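Local coordinates for protein transcriptional regulator, LysR family (Vibrio cholerae, PDB 3SZP) that activates virulence genes in response to oxygen and pH, probably by binding promoter DNA through a winged helix-turn-helix, at residues T19-K24 with A30-R35; E181-H186 with L195-T200; V222-C227 with G248-V253. All coordinates share one frame; numbering follows the deposited sequence.

How the contacts relate
Contact 1 lies in the DNA-binding part of the chain, whereas contacts 2 and 3 share the LysR substrate-binding domain. The centre of contact 1 is 41 Å from that of contact 2 and 37 Å from that of contact 3, with nearest atoms about 17 Å apart in each case. Contacts 2 and 3 are neighbours, their centres 16 Å apart and nearest atoms about 6 Å apart; strands 153-166 and 233-237 carry side chains or backbone that meet both. Along the chain the three follow one another without overlap. The second subunit touches contacts 1 and 3, so both the DNA-binding and the regulatory parts meet another copy of the protein there.

Contact 1. Residues T19-K24 with A30-R35; sequences TSTSKK and ATITRR
The hydroxyl of Ser22 is gripped twice: OG hydrogen-bonds to the carbonyl oxygen of Ile27, in the turn that follows, and to the side-chain amide NE2 of Gln129 in the second subunit. Ser22 belongs to helix 18-25, which with helix 29-43 forms the helix-turn-helix of the LysR family; the second of these is the recognition helix, the one that in relatives reads the DNA. A small polar residue suits this place, because its hydroxyl ties the helix to the turn while its slim CB lets the next helix come near. With OG anti to the backbone N (chi1 176°), the oxygen is carried away from the amide, against which the other helix lays its side chain.

That side chain is Ile32. The CA of Ile32 lies 7.4 Å from the CA of Ser22, and the gap is bridged by one extended branch, CB-CG1-CD1, with chi2 at -178°. The end methyl settles on the backbone: Ile32 CD1 is 3.6 Å from Ser22 N and 3.7 Å from Ser22 CA. A long apolar branch fits here, since it reaches across and rests on a helix surface where small side chains let it come up to the main chain.

Thr21 closes another flank of the methyl. The two side chains cross at a slant, and Thr21 offers its apolar branch while OG1 hydrogen-bonds to Ser17 O, one turn back in the chain. The threonine thus serves both demands of a buried site, a methyl for the isoleucine and a hydroxyl satisfied by a carbonyl. Val12 of helix 3-15 also packs on Thr21, and Tyr18 and Ile27 lie against Ile32. Thr21 CG2 stops 3.9 Å from Ile32 CD1.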
ATOM      1  N   THR A  19      -2.032   8.977 -11.366  1.00 39.45           N
ATOM      2  CA  THR A  19      -3.101   8.591 -12.281  1.00 40.69           C
ATOM      3  C   THR A  19      -4.114   9.728 -12.427  1.00 41.84           C
ATOM      4  O   THR A  19      -4.539  10.066 -13.530  1.00 41.97           O
ATOM      5  CB  THR A  19      -3.827   7.297 -11.817  1.00 41.11           C
ATOM      6  OG1 THR A  19      -3.014   6.141 -12.098  1.00 40.14           O
ATOM      7  CG2 THR A  19      -5.175   7.144 -12.525  1.00 42.62           C
ATOM      8  N   SER A  20      -4.502  10.315 -11.305  1.00 43.30           N
ATOM      9  CA  SER A  20      -5.420  11.434 -11.326  1.00 44.02           C
ATOM     10  C   SER A  20      -4.805  12.573 -12.134  1.00 42.75           C
ATOM     11  O   SER A  20      -5.466  13.209 -12.948  1.00 42.34           O
ATOM     12  CB  SER A  20      -5.714  11.902  -9.903  1.00 44.36           C
ATOM     13  OG  SER A  20      -6.368  13.159  -9.925  1.00 44.35           O
ATOM     14  N   THR A  21      -3.523  12.810 -11.912  1.00 38.35           N
ATOM     15  CA  THR A  21      -2.814  13.859 -12.628  1.00 35.96           C
ATOM     16  C   THR A  21      -2.671  13.532 -14.114  1.00 35.29           C
ATOM     17  O   THR A  21      -2.850  14.400 -14.975  1.00 33.78           O
ATOM     18  CB  THR A  21      -1.447  14.152 -11.978  1.00 33.99           C
ATOM     19  OG1 THR A  21      -1.651  14.535 -10.607  1.00 34.22           O
ATOM     20  CG2 THR A  21      -0.733  15.269 -12.716  1.00 30.82           C
ATOM     21  N   SER A  22      -2.363  12.272 -14.398  1.00 34.03           N
ATOM     22  CA  SER A  22      -2.212  11.782 -15.753  1.00 33.44           C
ATOM     23  C   SER A  22      -3.496  12.050 -16.538  1.00 33.65           C
ATOM     24  O   SER A  22      -3.460  12.534 -17.676  1.00 32.17           O
ATOM     25  CB  SER A  22      -1.914  10.284 -15.710  1.00 34.22           C
ATOM     26  OG  SER A  22      -1.840   9.697 -16.998  1.00 33.64           O
ATOM     27  N   LYS A  23      -4.630  11.745 -15.913  1.00 52.98           N
ATOM     28  CA  LYS A  23      -5.936  11.976 -16.513  1.00 52.99           C
ATOM     29  C   LYS A  23      -6.130  13.428 -16.954  1.00 51.15           C
ATOM     30  O   LYS A  23      -6.504  13.693 -18.095  1.00 50.03           O
ATOM     31  CB  LYS A  23      -7.049  11.568 -15.542  1.00 54.98           C
ATOM     32  CG  LYS A  23      -7.337  10.063 -15.485  1.00 56.47           C
ATOM     33  CD  LYS A  23      -7.616   9.618 -14.055  1.00 57.85           C
ATOM     34  CE  LYS A  23      -8.694   8.553 -13.980  1.00 58.97           C
ATOM     35  NZ  LYS A  23      -8.333   7.285 -14.679  1.00 58.78           N
ATOM     36  N   LYS A  24      -5.870  14.372 -16.058  1.00 48.30           N
ATOM     37  CA  LYS A  24      -6.125  15.775 -16.362  1.00 46.53           C
ATOM     38  C   LYS A  24      -5.165  16.377 -17.392  1.00 44.52           C
ATOM     39  O   LYS A  24      -5.569  17.195 -18.204  1.00 43.51           O
ATOM     40  CB  LYS A  24      -6.129  16.613 -15.080  1.00 46.58           C
ATOM     41  CG  LYS A  24      -7.365  16.411 -14.210  1.00 48.32           C
ATOM     42  CD  LYS A  24      -7.426  17.452 -13.094  1.00 47.79           C
ATOM     43  CE  LYS A  24      -8.777  17.450 -12.389  1.00 49.08           C
ATOM     44  NZ  LYS A  24      -9.050  16.160 -11.677  1.00 51.43           N
ATOM     45  N   ALA A  30       4.014   6.970 -16.344  1.00 32.14           N
ATOM     46  CA  ALA A  30       5.449   6.673 -16.403  1.00 31.56           C
ATOM     47  C   ALA A  30       6.265   7.942 -16.635  1.00 30.74           C
ATOM     48  O   ALA A  30       7.338   8.121 -16.057  1.00 30.45           O
ATOM     49  CB  ALA A  30       5.749   5.624 -17.484  1.00 31.12           C
ATOM     50  N   THR A  31       5.755   8.826 -17.487  1.00 36.49           N
ATOM     51  CA  THR A  31       6.440  10.086 -17.755  1.00 35.33           C
ATOM     52  C   THR A  31       6.365  11.052 -16.554  1.00 35.14           C
ATOM     53  O   THR A  31       7.330  11.751 -16.248  1.00 34.05           O
ATOM     54  CB  THR A  31       5.903  10.747 -19.054  1.00 34.60           C
ATOM     55  OG1 THR A  31       6.203   9.894 -20.171  1.00 34.28           O
ATOM     56  CG2 THR A  31       6.526  12.123 -19.275  1.00 33.26           C
ATOM     57  N   ILE A  32       5.218  11.074 -15.875  1.00 30.95           N
ATOM     58  CA  ILE A  32       5.081  11.831 -14.635  1.00 30.50           C
ATOM     59  C   ILE A  32       6.089  11.353 -13.591  1.00 31.03           C
ATOM     60  O   ILE A  32       6.732  12.162 -12.921  1.00 29.10           O
ATOM     61  CB  ILE A  32       3.670  11.721 -14.013  1.00 31.91           C
ATOM     62  CG1 ILE A  32       2.623  12.377 -14.912  1.00 31.35           C
ATOM     63  CG2 ILE A  32       3.659  12.350 -12.590  1.00 29.98           C
ATOM     64  CD1 ILE A  32       1.195  12.337 -14.324  1.00 32.90           C
ATOM     65  N   THR A  33       6.211  10.039 -13.449  1.00 36.09           N
ATOM     66  CA  THR A  33       7.139   9.464 -12.499  1.00 36.12           C
ATOM     67  C   THR A  33       8.563   9.871 -12.825  1.00 35.57           C
ATOM     68  O   THR A  33       9.352  10.195 -11.937  1.00 35.43           O
ATOM     69  CB  THR A  33       7.070   7.939 -12.531  1.00 36.40           C
ATOM     70  OG1 THR A  33       5.792   7.518 -12.050  1.00 36.09           O
ATOM     71  CG2 THR A  33       8.155   7.344 -11.630  1.00 36.19           C
ATOM     72  N   ARG A  34       8.879   9.833 -14.109  1.00 47.01           N
ATOM     73  CA  ARG A  34      10.212  10.132 -14.587  1.00 45.88           C
ATOM     74  C   ARG A  34      10.557  11.583 -14.306  1.00 44.46           C
ATOM     75  O   ARG A  34      11.678  11.904 -13.921  1.00 43.90           O
ATOM     76  CB  ARG A  34      10.268   9.874 -16.091  1.00 45.25           C
ATOM     77  CG  ARG A  34      11.655   9.755 -16.685  1.00 44.20           C
ATOM     78  CD  ARG A  34      11.589   8.986 -18.026  1.00 43.70           C
ATOM     79  NE  ARG A  34      10.803   9.685 -19.050  1.00 43.38           N
ATOM     80  CZ  ARG A  34       9.886   9.102 -19.823  1.00 43.72           C
ATOM     81  NH1 ARG A  34       9.622   7.798 -19.688  1.00 44.32           N
ATOM     82  NH2 ARG A  34       9.235   9.812 -20.741  1.00 43.40           N
ATOM     83  N   ARG A  35       9.574  12.453 -14.498  1.00 34.79           N
ATOM     84  CA  ARG A  35       9.788  13.885 -14.389  1.00 32.61           C
ATOM     85  C   ARG A  35       9.871  14.321 -12.930  1.00 31.54           C
ATOM     86  O   ARG A  35      10.627  15.229 -12.605  1.00 30.13           O
ATOM     87  CB  ARG A  35       8.735  14.679 -15.192  1.00 31.57           C
ATOM     88  CG  ARG A  35       8.926  14.558 -16.724  1.00 32.32           C
ATOM     89  CD  ARG A  35       7.898  15.366 -17.507  1.00 31.62           C
ATOM     90  NE  ARG A  35       7.810  16.721 -16.979  1.00 29.60           N
ATOM     91  CZ  ARG A  35       6.792  17.554 -17.181  1.00 28.84           C
ATOM     92  NH1 ARG A  35       5.756  17.179 -17.934  1.00 29.84           N
ATOM     93  NH2 ARG A  35       6.808  18.756 -16.610  1.00 27.43           N
TER

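Contact 2. Residues E181-H186 with L195-T200; sequences EELHQH and LKWQLT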
ATOM      1  N   GLU A 181     -39.436 -10.062 -20.451  1.00 40.54           N
ATOM      2  CA  GLU A 181     -39.238 -10.822 -19.225  1.00 40.21           C
ATOM      3  C   GLU A 181     -38.322 -12.017 -19.493  1.00 39.59           C
ATOM      4  O   GLU A 181     -37.567 -12.440 -18.617  1.00 38.61           O
ATOM      5  CB  GLU A 181     -40.574 -11.286 -18.644  1.00 40.45           C
ATOM      6  CG  GLU A 181     -40.465 -11.740 -17.204  1.00 39.43           C
ATOM      7  N   GLU A 182     -38.371 -12.526 -20.721  1.00 44.64           N
ATOM      8  CA  GLU A 182     -37.575 -13.682 -21.116  1.00 43.49           C
ATOM      9  C   GLU A 182     -36.070 -13.395 -21.195  1.00 42.83           C
ATOM     10  O   GLU A 182     -35.270 -14.318 -21.290  1.00 42.04           O
ATOM     11  CB  GLU A 182     -38.074 -14.240 -22.449  1.00 42.87           C
ATOM     12  CG  GLU A 182     -39.520 -14.720 -22.421  1.00 43.32           C
ATOM     13  CD  GLU A 182     -40.002 -15.220 -23.769  1.00 42.78           C
ATOM     14  OE1 GLU A 182     -39.700 -14.582 -24.801  1.00 42.38           O
ATOM     15  OE2 GLU A 182     -40.694 -16.264 -23.798  1.00 42.74           O
ATOM     16  N   LEU A 183     -35.685 -12.120 -21.169  1.00 31.24           N
ATOM     17  CA  LEU A 183     -34.256 -11.765 -21.198  1.00 30.55           C
ATOM     18  C   LEU A 183     -33.462 -12.452 -20.084  1.00 30.18           C
ATOM     19  O   LEU A 183     -32.252 -12.672 -20.230  1.00 29.42           O
ATOM     20  CB  LEU A 183     -34.038 -10.242 -21.159  1.00 30.83           C
ATOM     21  CG  LEU A 183     -34.455  -9.485 -22.428  1.00 30.19           C
ATOM     22  CD1 LEU A 183     -34.552  -7.985 -22.171  1.00 29.46           C
ATOM     23  CD2 LEU A 183     -33.552  -9.809 -23.636  1.00 28.21           C
ATOM     24  N   HIS A 184     -34.142 -12.807 -18.992  1.00 46.57           N
ATOM     25  CA  HIS A 184     -33.495 -13.491 -17.865  1.00 45.14           C
ATOM     26  C   HIS A 184     -32.974 -14.876 -18.242  1.00 44.46           C
ATOM     27  O   HIS A 184     -32.078 -15.410 -17.587  1.00 43.21           O
ATOM     28  CB  HIS A 184     -34.431 -13.591 -16.655  1.00 44.63           C
ATOM     29  CG  HIS A 184     -34.710 -12.270 -16.003  1.00 44.70           C
ATOM     30  ND1 HIS A 184     -33.728 -11.513 -15.398  1.00 43.55           N
ATOM     31  CD2 HIS A 184     -35.862 -11.567 -15.867  1.00 45.51           C
ATOM     32  CE1 HIS A 184     -34.260 -10.403 -14.918  1.00 43.46           C
ATOM     33  NE2 HIS A 184     -35.555 -10.412 -15.186  1.00 44.71           N
ATOM     34  N   GLN A 185     -33.536 -15.443 -19.305  1.00 51.14           N
ATOM     35  CA  GLN A 185     -33.140 -16.763 -19.787  1.00 50.62           C
ATOM     36  C   GLN A 185     -31.997 -16.682 -20.796  1.00 50.73           C
ATOM     37  O   GLN A 185     -31.416 -17.693 -21.158  1.00 50.21           O
ATOM     38  CB  GLN A 185     -34.336 -17.474 -20.434  1.00 50.94           C
ATOM     39  CG  GLN A 185     -35.226 -18.240 -19.466  1.00 50.64           C
ATOM     40  CD  GLN A 185     -35.667 -17.392 -18.291  1.00 50.85           C
ATOM     41  OE1 GLN A 185     -36.508 -16.493 -18.436  1.00 51.91           O
ATOM     42  NE2 GLN A 185     -35.093 -17.661 -17.116  1.00 49.76           N
ATOM     43  N   HIS A 186     -31.677 -15.474 -21.245  1.00 29.82           N
ATOM     44  CA  HIS A 186     -30.708 -15.288 -22.320  1.00 29.02           C
ATOM     45  C   HIS A 186     -29.357 -14.804 -21.837  1.00 28.02           C
ATOM     46  O   HIS A 186     -29.237 -14.338 -20.704  1.00 27.96           O
ATOM     47  CB  HIS A 186     -31.256 -14.304 -23.345  1.00 29.11           C
ATOM     48  CG  HIS A 186     -32.199 -14.932 -24.306  1.00 29.61           C
ATOM     49  ND1 HIS A 186     -31.779 -15.478 -25.498  1.00 29.15           N
ATOM     50  CD2 HIS A 186     -33.537 -15.134 -24.242  1.00 30.33           C
ATOM     51  CE1 HIS A 186     -32.821 -15.984 -26.133  1.00 29.68           C
ATOM     52  NE2 HIS A 186     -33.898 -15.785 -25.393  1.00 30.36           N
ATOM     53  N   LEU A 195     -26.599  -0.454 -18.305  1.00 27.37           N
ATOM     54  CA  LEU A 195     -26.430  -1.658 -17.507  1.00 28.20           C
ATOM     55  C   LEU A 195     -27.777  -2.151 -16.992  1.00 28.35           C
ATOM     56  O   LEU A 195     -28.038  -3.355 -16.961  1.00 29.07           O
ATOM     57  CB  LEU A 195     -25.468  -1.394 -16.344  1.00 28.86           C
ATOM     58  CG  LEU A 195     -24.097  -0.890 -16.795  1.00 29.40           C
ATOM     59  CD1 LEU A 195     -23.200  -0.627 -15.598  1.00 30.87           C
ATOM     60  CD2 LEU A 195     -23.438  -1.869 -17.757  1.00 29.58           C
ATOM     61  N   LYS A 196     -28.623  -1.200 -16.603  1.00 36.40           N
ATOM     62  CA  LYS A 196     -29.953  -1.480 -16.086  1.00 36.51           C
ATOM     63  C   LYS A 196     -30.963  -1.206 -17.200  1.00 36.81           C
ATOM     64  O   LYS A 196     -31.243  -0.057 -17.518  1.00 36.46           O
ATOM     65  CB  LYS A 196     -30.243  -0.587 -14.876  1.00 35.97           C
ATOM     66  CG  LYS A 196     -31.507  -0.914 -14.107  1.00 36.00           C
ATOM     67  CD  LYS A 196     -31.681   0.057 -12.924  1.00 35.76           C
ATOM     68  CE  LYS A 196     -32.673  -0.473 -11.877  1.00 36.35           C
ATOM     69  NZ  LYS A 196     -32.863   0.450 -10.698  1.00 38.18           N
ATOM     70  N   TRP A 197     -31.493  -2.264 -17.806  1.00 26.08           N
ATOM     71  CA  TRP A 197     -32.358  -2.091 -18.962  1.00 26.71           C
ATOM     72  C   TRP A 197     -33.772  -1.826 -18.468  1.00 27.22           C
ATOM     73  O   TRP A 197     -34.323  -2.575 -17.653  1.00 27.93           O
ATOM     74  CB  TRP A 197     -32.325  -3.318 -19.870  1.00 27.73           C
ATOM     75  CG  TRP A 197     -30.960  -3.638 -20.471  1.00 26.59           C
ATOM     76  CD1 TRP A 197     -29.797  -2.926 -20.324  1.00 25.25           C
ATOM     77  CD2 TRP A 197     -30.636  -4.770 -21.293  1.00 26.92           C
ATOM     78  NE1 TRP A 197     -28.776  -3.539 -21.022  1.00 24.66           N
ATOM     79  CE2 TRP A 197     -29.266  -4.674 -21.618  1.00 25.58           C
ATOM     80  CE3 TRP A 197     -31.376  -5.856 -21.789  1.00 28.55           C
ATOM     81  CZ2 TRP A 197     -28.623  -5.624 -22.420  1.00 25.58           C
ATOM     82  CZ3 TRP A 197     -30.738  -6.793 -22.579  1.00 28.53           C
ATOM     83  CH2 TRP A 197     -29.376  -6.674 -22.887  1.00 26.91           C
ATOM     84  N   GLN A 198     -34.352  -0.742 -18.955  1.00 37.76           N
ATOM     85  CA  GLN A 198     -35.684  -0.337 -18.559  1.00 38.28           C
ATOM     86  C   GLN A 198     -36.522  -0.246 -19.839  1.00 39.32           C
ATOM     87  O   GLN A 198     -36.402   0.701 -20.622  1.00 39.11           O
ATOM     88  CB  GLN A 198     -35.593   0.997 -17.819  1.00 37.16           C
ATOM     89  CG  GLN A 198     -36.843   1.842 -17.837  1.00 37.61           C
ATOM     90  CD  GLN A 198     -37.867   1.374 -16.827  1.00 38.02           C
ATOM     91  OE1 GLN A 198     -38.378   0.249 -16.925  1.00 39.17           O
ATOM     92  NE2 GLN A 198     -38.157   2.219 -15.828  1.00 38.72           N
ATOM     93  N   LEU A 199     -37.355  -1.261 -20.059  1.00 30.98           N
ATOM     94  CA  LEU A 199     -37.993  -1.430 -21.350  1.00 31.87           C
ATOM     95  C   LEU A 199     -39.497  -1.409 -21.219  1.00 33.17           C
ATOM     96  O   LEU A 199     -40.056  -2.004 -20.300  1.00 34.11           O
ATOM     97  CB  LEU A 199     -37.552  -2.739 -21.981  1.00 32.52           C
ATOM     98  CG  LEU A 199     -36.048  -2.966 -22.086  1.00 31.18           C
ATOM     99  CD1 LEU A 199     -35.742  -4.446 -22.289  1.00 32.25           C
ATOM    100  CD2 LEU A 199     -35.473  -2.120 -23.204  1.00 29.68           C
ATOM    101  N   THR A 200     -40.148  -0.739 -22.163  1.00 33.29           N
ATOM    102  CA  THR A 200     -41.597  -0.620 -22.168  1.00 34.41           C
ATOM    103  C   THR A 200     -42.150  -1.026 -23.537  1.00 35.20           C
ATOM    104  O   THR A 200     -41.627  -0.605 -24.568  1.00 34.57           O
ATOM    105  CB  THR A 200     -42.008   0.828 -21.852  1.00 33.71           C
ATOM    106  OG1 THR A 200     -41.424   1.209 -20.601  1.00 32.62           O
ATOM    107  CG2 THR A 200     -43.534   0.971 -21.769  1.00 34.71           C
TER
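Leu183 on a 3-10 turn faces Trp197 on a short strand, with 10.1 Å between their CA atoms, so side chains alone bridge the two backbones. The meeting point is a single methyl, Leu183 CD1, which touches both partners. Leu183 chi2 (165°) sets CD1 roughly anti to CA, extending this methyl toward the strand, a reach that suits leucine here. Leu183 CD1 comes to the edge of the Trp197 indole, in the ring plane, 3.8 Å from Trp197 CE3 and 4.0 Å from Trp197 CZ3. The leucine and the tryptophan cross at about a right angle. Leu199, two residues along the strand and therefore on its same side, meets the leucine tip to tip, Leu183 CD1 lying 3.7 Å from Leu199 CD1.

Strand 197-200 pairs with strand 206-209 in a small antiparallel hairpin of the LysR substrate-binding domain, whose fold is that of the periplasmic binding proteins. Its inward residues are apolar and lie against the main sheet: Trp197 and Leu199 both rest on Leu164 of strand 153-166, and Leu183 reaches Ile233 of strand 233-237.

Tryptophan suits its place because the wide ring spans from hairpin to sheet, while its one polar atom, NE1, is satisfied by Leu194 O. Lys190 adds a cation-pi contact to the indole. Leu183 is the buried member of a largely polar turn, which His186 N closes by bonding to Leu183 O at 3.0 Å.

Contact 3. Residues V222-C227 with G248-V253; sequences VVRSAC and GSLVQV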
ATOM      1  N   VAL A 222     -16.808  -2.418 -27.290  1.00 24.94           N
ATOM      2  CA  VAL A 222     -16.341  -3.793 -27.105  1.00 24.80           C
ATOM      3  C   VAL A 222     -17.530  -4.753 -26.951  1.00 24.13           C
ATOM      4  O   VAL A 222     -17.440  -5.919 -27.282  1.00 24.25           O
ATOM      5  CB  VAL A 222     -15.367  -3.929 -25.882  1.00 25.58           C
ATOM      6  CG1 VAL A 222     -14.052  -3.173 -26.144  1.00 26.48           C
ATOM      7  CG2 VAL A 222     -16.034  -3.445 -24.600  1.00 25.59           C
ATOM      8  N   VAL A 223     -18.643  -4.237 -26.448  1.00 24.80           N
ATOM      9  CA  VAL A 223     -19.863  -5.019 -26.269  1.00 24.41           C
ATOM     10  C   VAL A 223     -20.555  -5.354 -27.610  1.00 24.29           C
ATOM     11  O   VAL A 223     -20.954  -6.494 -27.839  1.00 24.46           O
ATOM     12  CB  VAL A 223     -20.839  -4.293 -25.297  1.00 24.18           C
ATOM     13  CG1 VAL A 223     -22.177  -5.040 -25.189  1.00 24.16           C
ATOM     14  CG2 VAL A 223     -20.201  -4.157 -23.906  1.00 25.05           C
ATOM     15  N   ARG A 224     -20.673  -4.372 -28.496  1.00 32.20           N
ATOM     16  CA  ARG A 224     -21.161  -4.627 -29.840  1.00 32.92           C
ATOM     17  C   ARG A 224     -20.328  -5.730 -30.473  1.00 33.32           C
ATOM     18  O   ARG A 224     -20.834  -6.595 -31.172  1.00 33.73           O
ATOM     19  CB  ARG A 224     -21.063  -3.354 -30.688  1.00 34.11           C
ATOM     20  CG  ARG A 224     -21.794  -3.398 -32.047  1.00 35.38           C
ATOM     21  CD  ARG A 224     -20.999  -4.156 -33.125  1.00 36.34           C
ATOM     22  NE  ARG A 224     -19.617  -3.674 -33.222  1.00 37.05           N
ATOM     23  CZ  ARG A 224     -18.634  -4.293 -33.870  1.00 38.48           C
ATOM     24  NH1 ARG A 224     -18.861  -5.432 -34.512  1.00 39.32           N
ATOM     25  NH2 ARG A 224     -17.415  -3.761 -33.878  1.00 39.33           N
ATOM     26  N   SER A 225     -19.031  -5.685 -30.225  1.00 25.16           N
ATOM     27  CA  SER A 225     -18.106  -6.637 -30.807  1.00 26.03           C
ATOM     28  C   SER A 225     -18.418  -8.062 -30.301  1.00 25.73           C
ATOM     29  O   SER A 225     -18.385  -9.038 -31.061  1.00 26.59           O
ATOM     30  CB  SER A 225     -16.695  -6.216 -30.422  1.00 26.40           C
ATOM     31  OG  SER A 225     -15.763  -7.248 -30.652  1.00 27.21           O
ATOM     32  N   ALA A 226     -18.732  -8.169 -29.011  1.00 22.67           N
ATOM     33  CA  ALA A 226     -19.062  -9.464 -28.421  1.00 23.09           C
ATOM     34  C   ALA A 226     -20.394  -9.922 -29.001  1.00 22.99           C
ATOM     35  O   ALA A 226     -20.604 -11.103 -29.269  1.00 23.59           O
ATOM     36  CB  ALA A 226     -19.150  -9.343 -26.917  1.00 23.11           C
ATOM     37  N   CYS A 227     -21.284  -8.964 -29.213  1.00 26.00           N
ATOM     38  CA  CYS A 227     -22.588  -9.249 -29.773  1.00 26.17           C
ATOM     39  C   CYS A 227     -22.468  -9.794 -31.206  1.00 26.93           C
ATOM     40  O   CYS A 227     -23.119 -10.772 -31.552  1.00 27.44           O
ATOM     41  CB  CYS A 227     -23.444  -7.985 -29.733  1.00 25.78           C
ATOM     42  SG  CYS A 227     -25.201  -8.227 -30.110  1.00 26.46           S
ATOM     43  N   GLY A 248     -26.796  -8.526 -42.576  1.00 72.19           N
ATOM     44  CA  GLY A 248     -27.590  -9.309 -41.642  1.00 69.76           C
ATOM     45  C   GLY A 248     -26.836  -9.750 -40.393  1.00 66.71           C
ATOM     46  O   GLY A 248     -27.231 -10.723 -39.755  1.00 65.43           O
ATOM     47  N   SER A 249     -25.767  -9.038 -40.034  1.00 44.12           N
ATOM     48  CA  SER A 249     -24.837  -9.525 -38.999  1.00 41.93           C
ATOM     49  C   SER A 249     -25.243  -9.208 -37.553  1.00 38.59           C
ATOM     50  O   SER A 249     -24.746  -9.833 -36.621  1.00 36.89           O
ATOM     51  CB  SER A 249     -23.404  -9.045 -39.251  1.00 42.75           C
ATOM     52  OG  SER A 249     -23.202  -7.759 -38.685  1.00 41.31           O
ATOM     53  N   LEU A 250     -26.123  -8.225 -37.381  1.00 50.16           N
ATOM     54  CA  LEU A 250     -26.843  -8.029 -36.129  1.00 47.58           C
ATOM     55  C   LEU A 250     -28.305  -7.850 -36.480  1.00 48.32           C
ATOM     56  O   LEU A 250     -28.620  -7.123 -37.420  1.00 50.25           O
ATOM     57  CB  LEU A 250     -26.346  -6.786 -35.396  1.00 46.15           C
ATOM     58  CG  LEU A 250     -24.959  -6.865 -34.768  1.00 45.10           C
ATOM     59  CD1 LEU A 250     -24.578  -5.527 -34.163  1.00 44.45           C
ATOM     60  CD2 LEU A 250     -24.910  -7.971 -33.726  1.00 43.62           C
ATOM     61  N   VAL A 251     -29.202  -8.510 -35.754  1.00 37.51           N
ATOM     62  CA  VAL A 251     -30.629  -8.275 -35.954  1.00 38.40           C
ATOM     63  C   VAL A 251     -31.309  -7.768 -34.693  1.00 38.16           C
ATOM     64  O   VAL A 251     -31.011  -8.208 -33.581  1.00 37.36           O
ATOM     65  CB  VAL A 251     -31.379  -9.522 -36.463  1.00 39.60           C
ATOM     66  CG1 VAL A 251     -30.789 -10.003 -37.803  1.00 41.96           C
ATOM     67  CG2 VAL A 251     -31.346 -10.620 -35.438  1.00 38.25           C
ATOM     68  N   GLN A 252     -32.227  -6.826 -34.883  1.00 34.57           N
ATOM     69  CA  GLN A 252     -33.003  -6.294 -33.779  1.00 34.76           C
ATOM     70  C   GLN A 252     -33.933  -7.362 -33.234  1.00 35.09           C
ATOM     71  O   GLN A 252     -34.523  -8.122 -33.986  1.00 35.48           O
ATOM     72  CB  GLN A 252     -33.809  -5.066 -34.220  1.00 35.16           C
ATOM     73  CG  GLN A 252     -34.551  -4.409 -33.064  1.00 34.83           C
ATOM     74  CD  GLN A 252     -35.241  -3.112 -33.460  1.00 35.11           C
ATOM     75  OE1 GLN A 252     -35.300  -2.764 -34.635  1.00 35.77           O
ATOM     76  NE2 GLN A 252     -35.780  -2.401 -32.477  1.00 34.70           N
ATOM     77  N   VAL A 253     -34.044  -7.433 -31.920  1.00 35.01           N
ATOM     78  CA  VAL A 253     -35.033  -8.301 -31.299  1.00 35.39           C
ATOM     79  C   VAL A 253     -35.937  -7.468 -30.404  1.00 35.19           C
ATOM     80  O   VAL A 253     -35.608  -6.338 -30.070  1.00 34.46           O
ATOM     81  CB  VAL A 253     -34.365  -9.399 -30.456  1.00 35.11           C
ATOM     82  CG1 VAL A 253     -33.604 -10.361 -31.363  1.00 34.63           C
ATOM     83  CG2 VAL A 253     -33.439  -8.780 -29.400  1.00 33.80           C
TER
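Helix 220-228 of the LysR substrate-binding domain is met here by the loop that leads from helix 242-246 into strand 251-252, and Leu250 is the residue that makes the junction. It points at the helix and divides its two methyls between two residues nearly one turn apart, Arg224 and Cys227. The closer touch is to sulfur: Leu250 CD2 lies 3.6 Å from Cys227 SG. Placed anti to the backbone N (chi1 -169°), SG reaches out from the helix to meet the methyl. Leu250 CD2 also comes 4.0 Å from C of Cys227. Cysteine suits the spot as a compact, weakly polar side chain that packs well among apolar groups, and leucine as a forked one able to hold two neighbours at once.

The other methyl uses the hydrocarbon part of an arginine. Arg224 crosses Leu250 at about a right angle, with Arg224 CD 4.0 Å from Leu250 CD1 and Arg224 CG 4.1 Å from that methyl. Bends at chi2 (-79°) and chi3 (-51°) fold the chain, so that its methylenes meet the leucine while the charged end stays close to its own helix, where NH1 hydrogen-bonds to Ser228 OG. The guanidinium also makes a cation-pi contact with Phe244.

Around this junction, helix 242-246 holds the loop through a backbone bond between Phe244 and Leu250, and Cys227 also touches Val165 of strand 153-166 and Thr234 of strand 233-237. Ser225 on helix 220-228 bonds to Asn111 of the second subunit, which packs against this helix.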